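Local coordinates for probable aspartate aminotransferase 2 (Methanococcus jannaschii, PDB 2Z61), which uses pyridoxal phosphate to transfer an amino group from alanine to a furancarboxaldehyde phosphate, supplying the furan precursor of methanofuran, at residues A[163-168]-A[345-350]; A[196-201]-A[284-289]; A[290-295]-A[360-365]. All coordinates share one frame; numbering follows the deposited sequence.

Interaction 1 of 3, residues A[163-168]-A[345-350]; sequences PSNPLG and YIRISY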
ATOM      1  N   PRO A 163      20.493 -10.259   5.245  1.00 26.63           N
ATOM      2  CA  PRO A 163      20.524 -10.771   6.623  1.00 27.57           C
ATOM      3  C   PRO A 163      19.106 -10.872   7.180  1.00 26.57           C
ATOM      4  O   PRO A 163      18.211 -10.142   6.743  1.00 21.75           O
ATOM      5  CB  PRO A 163      21.398  -9.748   7.359  1.00 26.91           C
ATOM      6  CG  PRO A 163      21.263  -8.514   6.557  1.00 26.93           C
ATOM      7  CD  PRO A 163      21.266  -9.013   5.133  1.00 26.18           C
ATOM      8  N   SER A 164      18.903 -11.773   8.134  1.00 25.53           N
ATOM      9  CA  SER A 164      17.579 -12.006   8.703  1.00 28.34           C
ATOM     10  C   SER A 164      17.136 -11.202   9.906  1.00 27.37           C
ATOM     11  O   SER A 164      17.928 -10.724  10.707  1.00 24.94           O
ATOM     12  CB  SER A 164      17.479 -13.422   9.251  1.00 31.72           C
ATOM     13  OG  SER A 164      18.291 -13.562  10.398  1.00 40.21           O
ATOM     14  N   ASN A 165      15.919 -10.959   9.950  1.00 26.12           N
ATOM     15  CA  ASN A 165      15.265 -10.449  11.136  1.00 29.01           C
ATOM     16  C   ASN A 165      14.608 -11.576  11.638  1.00 31.07           C
ATOM     17  O   ASN A 165      13.896 -11.947  10.749  1.00 28.48           O
ATOM     18  CB  ASN A 165      14.444  -9.201  10.788  1.00 30.14           C
ATOM     19  CG  ASN A 165      13.279  -8.979  11.727  1.00 32.57           C
ATOM     20  OD1 ASN A 165      13.373  -9.254  12.925  1.00 29.93           O
ATOM     21  ND2 ASN A 165      12.173  -8.484  11.187  1.00 35.74           N
ATOM     22  N   PRO A 166      14.678 -12.102  12.844  1.00 29.69           N
ATOM     23  CA  PRO A 166      15.366 -11.682  14.020  1.00 29.66           C
ATOM     24  C   PRO A 166      16.846 -12.070  14.194  1.00 31.54           C
ATOM     25  O   PRO A 166      17.512 -11.455  15.145  1.00 28.60           O
ATOM     26  CB  PRO A 166      14.579 -12.423  15.095  1.00 30.34           C
ATOM     27  CG  PRO A 166      14.209 -13.706  14.455  1.00 30.62           C
ATOM     28  CD  PRO A 166      14.080 -13.419  12.988  1.00 32.85           C
ATOM     29  N   LEU A 167      17.464 -12.989  13.493  1.00 29.29           N
ATOM     30  CA  LEU A 167      18.838 -13.439  13.738  1.00 28.27           C
ATOM     31  C   LEU A 167      20.006 -12.485  13.507  1.00 29.45           C
ATOM     32  O   LEU A 167      20.979 -12.518  14.252  1.00 31.60           O
ATOM     33  CB  LEU A 167      19.080 -14.729  12.950  1.00 27.73           C
ATOM     34  CG  LEU A 167      18.129 -15.874  13.310  1.00 29.16           C
ATOM     35  CD1 LEU A 167      18.262 -17.015  12.313  1.00 29.04           C
ATOM     36  CD2 LEU A 167      18.438 -16.352  14.718  1.00 26.75           C
ATOM     37  N   GLY A 168      19.932 -11.639  12.489  1.00 29.33           N
ATOM     38  CA  GLY A 168      21.037 -10.732  12.231  1.00 29.01           C
ATOM     39  C   GLY A 168      22.171 -11.455  11.520  1.00 28.73           C
ATOM     40  O   GLY A 168      23.278 -10.942  11.396  1.00 28.66           O
ATOM     41  N   TYR A 345      14.896 -17.705  23.484  1.00 45.12           N
ATOM     42  CA  TYR A 345      15.507 -16.511  22.923  1.00 41.71           C
ATOM     43  C   TYR A 345      14.775 -15.153  23.113  1.00 41.82           C
ATOM     44  O   TYR A 345      13.618 -15.088  23.536  1.00 41.93           O
ATOM     45  CB  TYR A 345      15.646 -16.775  21.457  1.00 41.43           C
ATOM     46  CG  TYR A 345      16.541 -17.946  21.124  1.00 41.17           C
ATOM     47  CD1 TYR A 345      16.130 -19.269  21.314  1.00 42.49           C
ATOM     48  CD2 TYR A 345      17.810 -17.721  20.587  1.00 41.33           C
ATOM     49  CE1 TYR A 345      16.962 -20.339  20.971  1.00 40.59           C
ATOM     50  CE2 TYR A 345      18.650 -18.782  20.242  1.00 41.47           C
ATOM     51  CZ  TYR A 345      18.218 -20.088  20.436  1.00 42.26           C
ATOM     52  OH  TYR A 345      19.042 -21.135  20.092  1.00 43.18           O
ATOM     53  N   ILE A 346      15.484 -14.082  22.753  1.00 41.49           N
ATOM     54  CA  ILE A 346      14.955 -12.723  22.778  1.00 40.77           C
ATOM     55  C   ILE A 346      15.718 -11.927  21.720  1.00 40.04           C
ATOM     56  O   ILE A 346      16.889 -12.204  21.444  1.00 41.35           O
ATOM     57  CB  ILE A 346      15.162 -12.023  24.147  1.00 40.55           C
ATOM     58  CG1 ILE A 346      16.648 -11.742  24.373  1.00 38.55           C
ATOM     59  CG2 ILE A 346      14.587 -12.880  25.263  1.00 40.79           C
ATOM     60  CD1 ILE A 346      16.917 -10.784  25.520  1.00 40.17           C
ATOM     61  N   ARG A 347      15.057 -10.948  21.121  1.00 38.61           N
ATOM     62  CA  ARG A 347      15.720 -10.134  20.112  1.00 35.28           C
ATOM     63  C   ARG A 347      16.099  -8.787  20.695  1.00 33.67           C
ATOM     64  O   ARG A 347      15.280  -8.110  21.321  1.00 30.78           O
ATOM     65  CB  ARG A 347      14.823  -9.912  18.891  1.00 34.12           C
ATOM     66  CG  ARG A 347      15.526  -9.158  17.757  1.00 33.11           C
ATOM     67  CD  ARG A 347      14.551  -8.704  16.671  1.00 26.20           C
ATOM     68  NE  ARG A 347      13.841  -7.487  17.052  1.00 23.27           N
ATOM     69  CZ  ARG A 347      12.940  -6.875  16.285  1.00 26.46           C
ATOM     70  NH1 ARG A 347      12.635  -7.361  15.089  1.00 22.30           N
ATOM     71  NH2 ARG A 347      12.345  -5.766  16.713  1.00 18.86           N
ATOM     72  N   ILE A 348      17.359  -8.421  20.503  1.00 31.76           N
ATOM     73  CA  ILE A 348      17.862  -7.143  20.965  1.00 33.20           C
ATOM     74  C   ILE A 348      18.163  -6.308  19.732  1.00 32.80           C
ATOM     75  O   ILE A 348      18.891  -6.742  18.837  1.00 33.19           O
ATOM     76  CB  ILE A 348      19.157  -7.293  21.796  1.00 33.99           C
ATOM     77  CG1 ILE A 348      18.819  -7.856  23.181  1.00 36.20           C
ATOM     78  CG2 ILE A 348      19.860  -5.945  21.924  1.00 29.41           C
ATOM     79  CD1 ILE A 348      20.012  -7.931  24.127  1.00 38.45           C
ATOM     80  N   SER A 349      17.578  -5.120  19.677  1.00 31.89           N
ATOM     81  CA  SER A 349      17.802  -4.220  18.556  1.00 30.50           C
ATOM     82  C   SER A 349      18.691  -3.074  19.005  1.00 29.10           C
ATOM     83  O   SER A 349      18.382  -2.396  19.980  1.00 30.79           O
ATOM     84  CB  SER A 349      16.475  -3.654  18.055  1.00 31.74           C
ATOM     85  OG  SER A 349      16.703  -2.544  17.204  1.00 34.83           O
ATOM     86  N   TYR A 350      19.798  -2.856  18.308  1.00 29.12           N
ATOM     87  CA  TYR A 350      20.681  -1.764  18.681  1.00 29.83           C
ATOM     88  C   TYR A 350      20.458  -0.544  17.802  1.00 31.57           C
ATOM     89  O   TYR A 350      21.383   0.220  17.510  1.00 31.17           O
ATOM     90  CB  TYR A 350      22.151  -2.206  18.665  1.00 28.17           C
ATOM     91  CG  TYR A 350      22.600  -3.012  17.464  1.00 29.38           C
ATOM     92  CD1 TYR A 350      23.062  -2.388  16.308  1.00 26.73           C
ATOM     93  CD2 TYR A 350      22.622  -4.407  17.511  1.00 26.85           C
ATOM     94  CE1 TYR A 350      23.549  -3.132  15.234  1.00 27.99           C
ATOM     95  CE2 TYR A 350      23.100  -5.159  16.440  1.00 26.39           C
ATOM     96  CZ  TYR A 350      23.564  -4.516  15.309  1.00 28.22           C
ATOM     97  OH  TYR A 350      24.046  -5.259  14.255  1.00 31.58           O
TER
HETATM   98  O   HOH W   1      11.147  -6.287  13.522  1.00 52.40           O
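P166 and R347 bring their backbones together, CA atoms 6.3 Å apart, where the loop after strand 155-161 passes strand 346-349 without any backbone bond between the two. The peptide bond before P166 is cis; N165 reaches the arginine with its amide end and P166 with its CB. R347 reaches over from the strand with CG anti to its backbone N (chi1 -175°) and the chain bent at chi3, which brings NH1 round to the asparagine. NH1 donates to N165 OD1 at 3.0 Å. The amide oxygen lies at the edge of the guanidinium, almost in its plane, but the donor sits well above the carbonyl plane of the asparagine and the N-H...O angle is only 139°, a serviceable bond rather than a straight one. Nearer the backbone, P166 CB packs on R347 CD at 4.0 Å, so the proline ring flanks the aliphatic part of the arginine. This is the active site of a fold type I aminotransferase. N165 ND2 bonds O3 of the pyridoxal phosphate carried by the lysine at position 222, so one amide faces cofactor and arginine at once. In relatives of the same aminotransferase class the matching arginine receives the substrate's alpha-carboxylate, and R347 is placed consistently with that role. Its NH2 makes a weak bond to E35 O, and Y308 packs against both N165 and R347. Within the loop, G168 N donates to S164 O at 2.8 Å, closing a turn from S164 to G168.

Interaction 2 of 3, residues A[196-201]-A[284-289]; sequences VYEGKC and RRRRLV
Y197 and R286 run past each other in opposite directions, the phenol reaching toward helix 269-295 while the arginine extends from that helix to the loop. Ring and guanidinium planes are 26° apart, yet this is no full stack. R286 CD comes closest, 3.4 Å from Y197 CD1, meeting the ring obliquely, and it is Y197 CB that lies over one face of the guanidinium, 3.9 Å from R286 NE. The arginine gets there with CG anti to the backbone N (chi1 169°) and a bend at chi3. E198 comes at it from another direction, crossing R286 at about a right angle with its carboxylate steeply inclined to the guanidinium. Its OE2 takes a hydrogen bond from R286 NH2 at 3.1 Å, moderately bent at 157°, through the lone pair pointing away from the other oxygen, and so forms a salt bridge at the guanidinium edge. E198 is exposed and also touches a crystal neighbour. R286 has further partners: NE pairs with D283 OD1, and NH1 donates to P303 O. R286 NH2 stands 3.5 Å above the guanidinium plane of R287, and the acids D283 and E198 probably offset the closeness of the two positive groups. Y197 is fixed at its far end by a bond from OH to A306 O. The contact thus joins a loop of the large, cofactor-binding domain, between strands 185-189 and 214-219 in the sequence, to the long helix 269-295, whose far end lies against helix 354-368 of the smaller domain.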
ATOM      1  N   VAL A 196      25.749  -4.865   6.510  1.00 31.89           N
ATOM      2  CA  VAL A 196      26.580  -6.036   6.789  1.00 32.85           C
ATOM      3  C   VAL A 196      27.934  -5.522   7.261  1.00 32.64           C
ATOM      4  O   VAL A 196      28.561  -4.712   6.586  1.00 32.25           O
ATOM      5  CB  VAL A 196      26.723  -6.913   5.527  1.00 32.79           C
ATOM      6  CG1 VAL A 196      27.714  -8.040   5.769  1.00 31.09           C
ATOM      7  CG2 VAL A 196      25.364  -7.490   5.164  1.00 30.61           C
ATOM      8  N   TYR A 197      28.387  -6.003   8.414  1.00 35.20           N
ATOM      9  CA  TYR A 197      29.632  -5.518   8.998  1.00 37.03           C
ATOM     10  C   TYR A 197      30.867  -6.399   8.846  1.00 39.51           C
ATOM     11  O   TYR A 197      31.975  -5.964   9.138  1.00 39.72           O
ATOM     12  CB  TYR A 197      29.383  -5.200  10.475  1.00 33.57           C
ATOM     13  CG  TYR A 197      28.044  -4.521  10.688  1.00 32.89           C
ATOM     14  CD1 TYR A 197      27.003  -5.177  11.342  1.00 32.31           C
ATOM     15  CD2 TYR A 197      27.793  -3.254  10.163  1.00 32.78           C
ATOM     16  CE1 TYR A 197      25.741  -4.596  11.466  1.00 31.70           C
ATOM     17  CE2 TYR A 197      26.529  -2.659  10.276  1.00 31.66           C
ATOM     18  CZ  TYR A 197      25.511  -3.339  10.927  1.00 32.26           C
ATOM     19  OH  TYR A 197      24.262  -2.770  11.029  1.00 31.46           O
ATOM     20  N   GLU A 198      30.670  -7.632   8.399  1.00 44.00           N
ATOM     21  CA  GLU A 198      31.766  -8.571   8.180  1.00 48.70           C
ATOM     22  C   GLU A 198      31.478  -9.397   6.932  1.00 50.56           C
ATOM     23  O   GLU A 198      30.417 -10.009   6.816  1.00 50.14           O
ATOM     24  CB  GLU A 198      31.922  -9.520   9.368  1.00 50.94           C
ATOM     25  CG  GLU A 198      32.701  -8.967  10.542  1.00 55.57           C
ATOM     26  CD  GLU A 198      32.930 -10.020  11.612  1.00 58.27           C
ATOM     27  OE1 GLU A 198      33.541 -11.065  11.293  1.00 58.56           O
ATOM     28  OE2 GLU A 198      32.505  -9.804  12.768  1.00 61.29           O
ATOM     29  N   GLY A 199      32.418  -9.409   5.995  1.00 52.50           N
ATOM     30  CA  GLY A 199      32.219 -10.187   4.787  1.00 56.64           C
ATOM     31  C   GLY A 199      31.708  -9.403   3.593  1.00 58.78           C
ATOM     32  O   GLY A 199      31.973  -8.207   3.454  1.00 58.08           O
ATOM     33  N   LYS A 200      30.956 -10.086   2.736  1.00 61.45           N
ATOM     34  CA  LYS A 200      30.418  -9.481   1.523  1.00 62.26           C
ATOM     35  C   LYS A 200      28.894  -9.559   1.455  1.00 61.59           C
ATOM     36  O   LYS A 200      28.283 -10.495   1.980  1.00 61.56           O
ATOM     37  CB  LYS A 200      30.995 -10.199   0.301  1.00 64.68           C
ATOM     38  CG  LYS A 200      32.441 -10.635   0.469  1.00 67.84           C
ATOM     39  CD  LYS A 200      32.745 -11.867  -0.369  1.00 70.96           C
ATOM     40  CE  LYS A 200      34.129 -12.413  -0.067  1.00 70.04           C
ATOM     41  NZ  LYS A 200      34.349 -13.710  -0.759  1.00 72.43           N
ATOM     42  N   CYS A 201      28.290  -8.570   0.799  1.00 59.55           N
ATOM     43  CA  CYS A 201      26.841  -8.533   0.619  1.00 59.40           C
ATOM     44  C   CYS A 201      26.463  -9.618  -0.393  1.00 57.74           C
ATOM     45  O   CYS A 201      26.912  -9.594  -1.539  1.00 58.20           O
ATOM     46  CB  CYS A 201      26.395  -7.162   0.100  1.00 59.95           C
ATOM     47  SG  CYS A 201      26.555  -5.800   1.286  1.00 59.79           S
ATOM     48  N   ARG A 284      29.656  -0.205  15.637  1.00 31.44           N
ATOM     49  CA  ARG A 284      30.216   0.102  16.947  1.00 34.77           C
ATOM     50  C   ARG A 284      29.223  -0.390  18.001  1.00 33.65           C
ATOM     51  O   ARG A 284      29.608  -0.955  19.026  1.00 32.51           O
ATOM     52  CB  ARG A 284      30.430   1.609  17.105  1.00 37.80           C
ATOM     53  CG  ARG A 284      31.329   1.969  18.281  1.00 43.51           C
ATOM     54  CD  ARG A 284      31.523   3.470  18.411  1.00 48.43           C
ATOM     55  NE  ARG A 284      31.061   4.004  19.689  1.00 55.24           N
ATOM     56  CZ  ARG A 284      30.109   4.925  19.808  1.00 55.91           C
ATOM     57  NH1 ARG A 284      29.522   5.416  18.727  1.00 56.48           N
ATOM     58  NH2 ARG A 284      29.740   5.351  21.009  1.00 59.59           N
ATOM     59  N   ARG A 285      27.940  -0.180  17.730  1.00 30.07           N
ATOM     60  CA  ARG A 285      26.885  -0.602  18.639  1.00 29.36           C
ATOM     61  C   ARG A 285      26.810  -2.124  18.716  1.00 31.72           C
ATOM     62  O   ARG A 285      26.695  -2.700  19.798  1.00 28.77           O
ATOM     63  CB  ARG A 285      25.547  -0.057  18.158  1.00 30.91           C
ATOM     64  CG  ARG A 285      25.506   1.455  18.016  1.00 30.91           C
ATOM     65  CD  ARG A 285      24.248   1.865  17.285  1.00 31.00           C
ATOM     66  NE  ARG A 285      24.002   3.296  17.339  1.00 31.89           N
ATOM     67  CZ  ARG A 285      22.943   3.880  16.791  1.00 33.09           C
ATOM     68  NH1 ARG A 285      22.040   3.139  16.149  1.00 31.87           N
ATOM     69  NH2 ARG A 285      22.783   5.198  16.889  1.00 28.62           N
ATOM     70  N   ARG A 286      26.876  -2.774  17.557  1.00 29.48           N
ATOM     71  CA  ARG A 286      26.804  -4.228  17.499  1.00 30.96           C
ATOM     72  C   ARG A 286      27.884  -4.885  18.367  1.00 31.97           C
ATOM     73  O   ARG A 286      27.630  -5.891  19.045  1.00 29.41           O
ATOM     74  CB  ARG A 286      26.940  -4.683  16.043  1.00 29.11           C
ATOM     75  CG  ARG A 286      27.145  -6.168  15.871  1.00 28.95           C
ATOM     76  CD  ARG A 286      27.483  -6.494  14.429  1.00 31.70           C
ATOM     77  NE  ARG A 286      28.922  -6.408  14.203  1.00 35.53           N
ATOM     78  CZ  ARG A 286      29.719  -7.460  14.062  1.00 32.86           C
ATOM     79  NH1 ARG A 286      29.223  -8.689  14.129  1.00 32.95           N
ATOM     80  NH2 ARG A 286      31.012  -7.274  13.835  1.00 36.26           N
ATOM     81  N   ARG A 287      29.083  -4.315  18.344  1.00 32.33           N
ATOM     82  CA  ARG A 287      30.189  -4.854  19.123  1.00 37.33           C
ATOM     83  C   ARG A 287      29.949  -4.671  20.619  1.00 36.84           C
ATOM     84  O   ARG A 287      30.287  -5.542  21.418  1.00 36.79           O
ATOM     85  CB  ARG A 287      31.502  -4.180  18.707  1.00 40.94           C
ATOM     86  CG  ARG A 287      31.972  -4.558  17.305  1.00 46.32           C
ATOM     87  CD  ARG A 287      33.222  -3.786  16.897  1.00 49.95           C
ATOM     88  NE  ARG A 287      33.572  -4.002  15.492  1.00 57.17           N
ATOM     89  CZ  ARG A 287      33.934  -5.173  14.976  1.00 58.10           C
ATOM     90  NH1 ARG A 287      34.003  -6.253  15.747  1.00 59.99           N
ATOM     91  NH2 ARG A 287      34.220  -5.269  13.683  1.00 57.81           N
ATOM     92  N   LEU A 288      29.355  -3.539  20.990  1.00 36.64           N
ATOM     93  CA  LEU A 288      29.061  -3.253  22.388  1.00 34.81           C
ATOM     94  C   LEU A 288      28.064  -4.292  22.888  1.00 36.81           C
ATOM     95  O   LEU A 288      28.205  -4.823  23.991  1.00 35.16           O
ATOM     96  CB  LEU A 288      28.451  -1.855  22.533  1.00 35.72           C
ATOM     97  CG  LEU A 288      28.369  -1.226  23.931  1.00 36.87           C
ATOM     98  CD1 LEU A 288      27.242  -0.208  23.948  1.00 36.78           C
ATOM     99  CD2 LEU A 288      28.110  -2.283  24.987  1.00 37.37           C
ATOM    100  N   VAL A 289      27.056  -4.584  22.070  1.00 35.70           N
ATOM    101  CA  VAL A 289      26.036  -5.560  22.439  1.00 35.40           C
ATOM    102  C   VAL A 289      26.604  -6.970  22.546  1.00 37.20           C
ATOM    103  O   VAL A 289      26.204  -7.744  23.420  1.00 36.40           O
ATOM    104  CB  VAL A 289      24.869  -5.577  21.415  1.00 34.43           C
ATOM    105  CG1 VAL A 289      23.975  -6.779  21.665  1.00 32.33           C
ATOM    106  CG2 VAL A 289      24.054  -4.290  21.522  1.00 29.13           C
TER

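Interaction 3 of 3, residues A[290-295]-A[360-365]; sequences LKYVKD and GLERIK
Y292 and L361 meet where the end of the long helix 269-295 lies beside the C-terminal helix 354-368, a nearly parallel pair within the smaller domain of the aminotransferase fold. The two short segments run at 7° to each other with axes 10.7 Å apart. Most of the contact is the Y292 ring. L361 CB sits over one face, 3.8 Å from the ring centroid and 24° off the normal, a CH-pi contact, while L361 CD1 spreads along the ring to lie 3.7 Å from Y292 CG. E362 comes to the ring's edge instead: its chain folds back at chi2 (-70°), which brings OE1 near the ring plane at 3.4 Å from Y292 CE2, the carboxylate standing almost upright to the ring. Further along, D295 pairs with K291 of its own helix, K291 NZ to D295 OD2 at 3.2 Å, while K365 stretches out fully to come near D295 without charge contact. Replacing Y292 with an alanine would probably open a gap beside L361 and leave the E362 carboxylate freer to turn. The tyrosine thus offers two surfaces to the neighbouring helix: an apolar face for the leucine, and a rim whose slightly positive hydrogens are likely to suit the carboxylate oxygen, both Y292 and E362 being partly exposed in this surface contact.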
ATOM      1  N   LEU A 290      27.532  -7.304  21.654  1.00 39.00           N
ATOM      2  CA  LEU A 290      28.135  -8.632  21.655  1.00 42.16           C
ATOM      3  C   LEU A 290      29.059  -8.841  22.842  1.00 43.37           C
ATOM      4  O   LEU A 290      29.159  -9.951  23.364  1.00 42.20           O
ATOM      5  CB  LEU A 290      28.903  -8.873  20.358  1.00 40.25           C
ATOM      6  CG  LEU A 290      28.030  -9.049  19.115  1.00 38.58           C
ATOM      7  CD1 LEU A 290      28.906  -9.175  17.880  1.00 37.49           C
ATOM      8  CD2 LEU A 290      27.155 -10.276  19.289  1.00 37.92           C
ATOM      9  N   LYS A 291      29.734  -7.778  23.267  1.00 45.19           N
ATOM     10  CA  LYS A 291      30.633  -7.878  24.406  1.00 48.18           C
ATOM     11  C   LYS A 291      29.847  -8.296  25.644  1.00 47.22           C
ATOM     12  O   LYS A 291      30.248  -9.220  26.353  1.00 46.85           O
ATOM     13  CB  LYS A 291      31.346  -6.541  24.655  1.00 50.68           C
ATOM     14  CG  LYS A 291      32.374  -6.578  25.792  1.00 57.22           C
ATOM     15  CD  LYS A 291      31.702  -6.648  27.164  1.00 61.68           C
ATOM     16  CE  LYS A 291      32.678  -7.021  28.279  1.00 64.89           C
ATOM     17  NZ  LYS A 291      32.940  -8.489  28.340  1.00 65.94           N
ATOM     18  N   TYR A 292      28.728  -7.619  25.901  1.00 46.51           N
ATOM     19  CA  TYR A 292      27.903  -7.938  27.065  1.00 47.95           C
ATOM     20  C   TYR A 292      27.253  -9.311  26.963  1.00 48.47           C
ATOM     21  O   TYR A 292      27.217 -10.059  27.939  1.00 47.02           O
ATOM     22  CB  TYR A 292      26.813  -6.883  27.272  1.00 49.47           C
ATOM     23  CG  TYR A 292      27.291  -5.614  27.949  1.00 52.32           C
ATOM     24  CD1 TYR A 292      28.215  -4.772  27.329  1.00 53.39           C
ATOM     25  CD2 TYR A 292      26.804  -5.247  29.206  1.00 52.82           C
ATOM     26  CE1 TYR A 292      28.643  -3.592  27.943  1.00 54.17           C
ATOM     27  CE2 TYR A 292      27.221  -4.069  29.828  1.00 53.03           C
ATOM     28  CZ  TYR A 292      28.138  -3.248  29.191  1.00 54.91           C
ATOM     29  OH  TYR A 292      28.543  -2.078  29.793  1.00 54.53           O
ATOM     30  N   VAL A 293      26.736  -9.635  25.782  1.00 48.37           N
ATOM     31  CA  VAL A 293      26.091 -10.921  25.564  1.00 48.58           C
ATOM     32  C   VAL A 293      27.022 -12.076  25.932  1.00 49.41           C
ATOM     33  O   VAL A 293      26.602 -13.038  26.571  1.00 46.89           O
ATOM     34  CB  VAL A 293      25.634 -11.061  24.092  1.00 49.31           C
ATOM     35  CG1 VAL A 293      25.174 -12.484  23.805  1.00 48.91           C
ATOM     36  CG2 VAL A 293      24.500 -10.087  23.818  1.00 49.20           C
ATOM     37  N   LYS A 294      28.285 -11.977  25.535  1.00 51.12           N
ATOM     38  CA  LYS A 294      29.247 -13.029  25.843  1.00 54.83           C
ATOM     39  C   LYS A 294      29.525 -12.994  27.341  1.00 55.48           C
ATOM     40  O   LYS A 294      29.751 -14.025  27.974  1.00 55.19           O
ATOM     41  CB  LYS A 294      30.546 -12.810  25.065  1.00 54.65           C
ATOM     42  CG  LYS A 294      31.508 -13.982  25.135  1.00 58.94           C
ATOM     43  CD  LYS A 294      32.799 -13.696  24.386  1.00 61.89           C
ATOM     44  CE  LYS A 294      33.613 -12.605  25.073  1.00 65.53           C
ATOM     45  NZ  LYS A 294      34.974 -12.465  24.477  1.00 66.48           N
ATOM     46  N   ASP A 295      29.496 -11.789  27.896  1.00 57.38           N
ATOM     47  CA  ASP A 295      29.727 -11.578  29.316  1.00 58.33           C
ATOM     48  C   ASP A 295      28.561 -12.200  30.086  1.00 58.14           C
ATOM     49  O   ASP A 295      28.751 -12.854  31.108  1.00 59.94           O
ATOM     50  CB  ASP A 295      29.813 -10.077  29.588  1.00 60.70           C
ATOM     51  CG  ASP A 295      30.300  -9.759  30.981  1.00 64.09           C
ATOM     52  OD1 ASP A 295      29.567 -10.049  31.948  1.00 65.61           O
ATOM     53  OD2 ASP A 295      31.418  -9.214  31.104  1.00 65.31           O
ATOM     54  N   GLY A 360      21.229   0.451  28.976  1.00 54.05           N
ATOM     55  CA  GLY A 360      20.295  -0.647  28.835  1.00 51.19           C
ATOM     56  C   GLY A 360      20.965  -1.966  29.159  1.00 50.51           C
ATOM     57  O   GLY A 360      20.414  -2.786  29.891  1.00 50.30           O
ATOM     58  N   LEU A 361      22.158  -2.174  28.615  1.00 50.60           N
ATOM     59  CA  LEU A 361      22.896  -3.405  28.864  1.00 51.28           C
ATOM     60  C   LEU A 361      23.351  -3.479  30.324  1.00 51.42           C
ATOM     61  O   LEU A 361      23.286  -4.538  30.951  1.00 50.92           O
ATOM     62  CB  LEU A 361      24.100  -3.496  27.920  1.00 49.10           C
ATOM     63  CG  LEU A 361      23.776  -3.808  26.453  1.00 48.00           C
ATOM     64  CD1 LEU A 361      25.047  -3.751  25.615  1.00 47.82           C
ATOM     65  CD2 LEU A 361      23.136  -5.180  26.349  1.00 45.97           C
ATOM     66  N   GLU A 362      23.803  -2.351  30.864  1.00 52.05           N
ATOM     67  CA  GLU A 362      24.246  -2.308  32.252  1.00 53.19           C
ATOM     68  C   GLU A 362      23.118  -2.724  33.190  1.00 52.26           C
ATOM     69  O   GLU A 362      23.336  -3.496  34.121  1.00 52.91           O
ATOM     70  CB  GLU A 362      24.735  -0.901  32.609  1.00 54.52           C
ATOM     71  CG  GLU A 362      26.157  -0.605  32.156  1.00 58.05           C
ATOM     72  CD  GLU A 362      27.202  -1.390  32.937  1.00 61.61           C
ATOM     73  OE1 GLU A 362      27.173  -2.638  32.906  1.00 62.04           O
ATOM     74  OE2 GLU A 362      28.059  -0.754  33.585  1.00 62.48           O
ATOM     75  N   ARG A 363      21.915  -2.214  32.944  1.00 52.30           N
ATOM     76  CA  ARG A 363      20.766  -2.560  33.776  1.00 50.53           C
ATOM     77  C   ARG A 363      20.540  -4.067  33.752  1.00 51.81           C
ATOM     78  O   ARG A 363      20.305  -4.683  34.790  1.00 53.44           O
ATOM     79  CB  ARG A 363      19.506  -1.853  33.278  1.00 49.19           C
ATOM     80  CG  ARG A 363      19.523  -0.343  33.438  1.00 46.57           C
ATOM     81  CD  ARG A 363      18.180   0.252  33.044  1.00 43.69           C
ATOM     82  NE  ARG A 363      18.182   1.711  33.093  1.00 42.32           N
ATOM     83  CZ  ARG A 363      17.134   2.472  32.791  1.00 42.31           C
ATOM     84  NH1 ARG A 363      15.990   1.916  32.418  1.00 42.63           N
ATOM     85  NH2 ARG A 363      17.233   3.792  32.860  1.00 44.64           N
ATOM     86  N   ILE A 364      20.611  -4.657  32.561  1.00 51.92           N
ATOM     87  CA  ILE A 364      20.416  -6.094  32.414  1.00 52.06           C
ATOM     88  C   ILE A 364      21.471  -6.852  33.217  1.00 53.37           C
ATOM     89  O   ILE A 364      21.190  -7.904  33.786  1.00 51.91           O
ATOM     90  CB  ILE A 364      20.490  -6.520  30.928  1.00 51.27           C
ATOM     91  CG1 ILE A 364      19.388  -5.812  30.132  1.00 49.20           C
ATOM     92  CG2 ILE A 364      20.340  -8.034  30.809  1.00 48.42           C
ATOM     93  CD1 ILE A 364      19.439  -6.067  28.643  1.00 49.12           C
ATOM     94  N   LYS A 365      22.687  -6.315  33.259  1.00 55.80           N
ATOM     95  CA  LYS A 365      23.757  -6.950  34.016  1.00 59.51           C
ATOM     96  C   LYS A 365      23.412  -6.891  35.501  1.00 61.02           C
ATOM     97  O   LYS A 365      23.731  -7.808  36.259  1.00 61.55           O
ATOM     98  CB  LYS A 365      25.091  -6.238  33.774  1.00 61.12           C
ATOM     99  CG  LYS A 365      26.266  -6.864  34.518  1.00 63.52           C
ATOM    100  CD  LYS A 365      27.570  -6.138  34.225  1.00 67.01           C
ATOM    101  CE  LYS A 365      28.747  -6.801  34.932  1.00 68.35           C
ATOM    102  NZ  LYS A 365      30.035  -6.100  34.658  1.00 69.48           N
TER

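Interactions 1 and 2 have centres about 13 Å apart and meet through Y350, at the end of segment 345-350, whose hydroxyl packs on the Y197 ring and the R286 side chain. Interaction 3 lies further out, about 17 Å from interaction 2 between centres and about 15 Å from interaction 1. Helix 269-295 serves both 2 and 3, and L361 packs on L288 and V289 where they adjoin. Along the chain, 196-201 and 284-289 both fall between the segments of interaction 1, interaction 3 opens after them, and strand 346-349 leads straight into helix 354-368. The cofactor-side contact is thereby linked, through one strand and two helices, to the outer layer of the smaller domain.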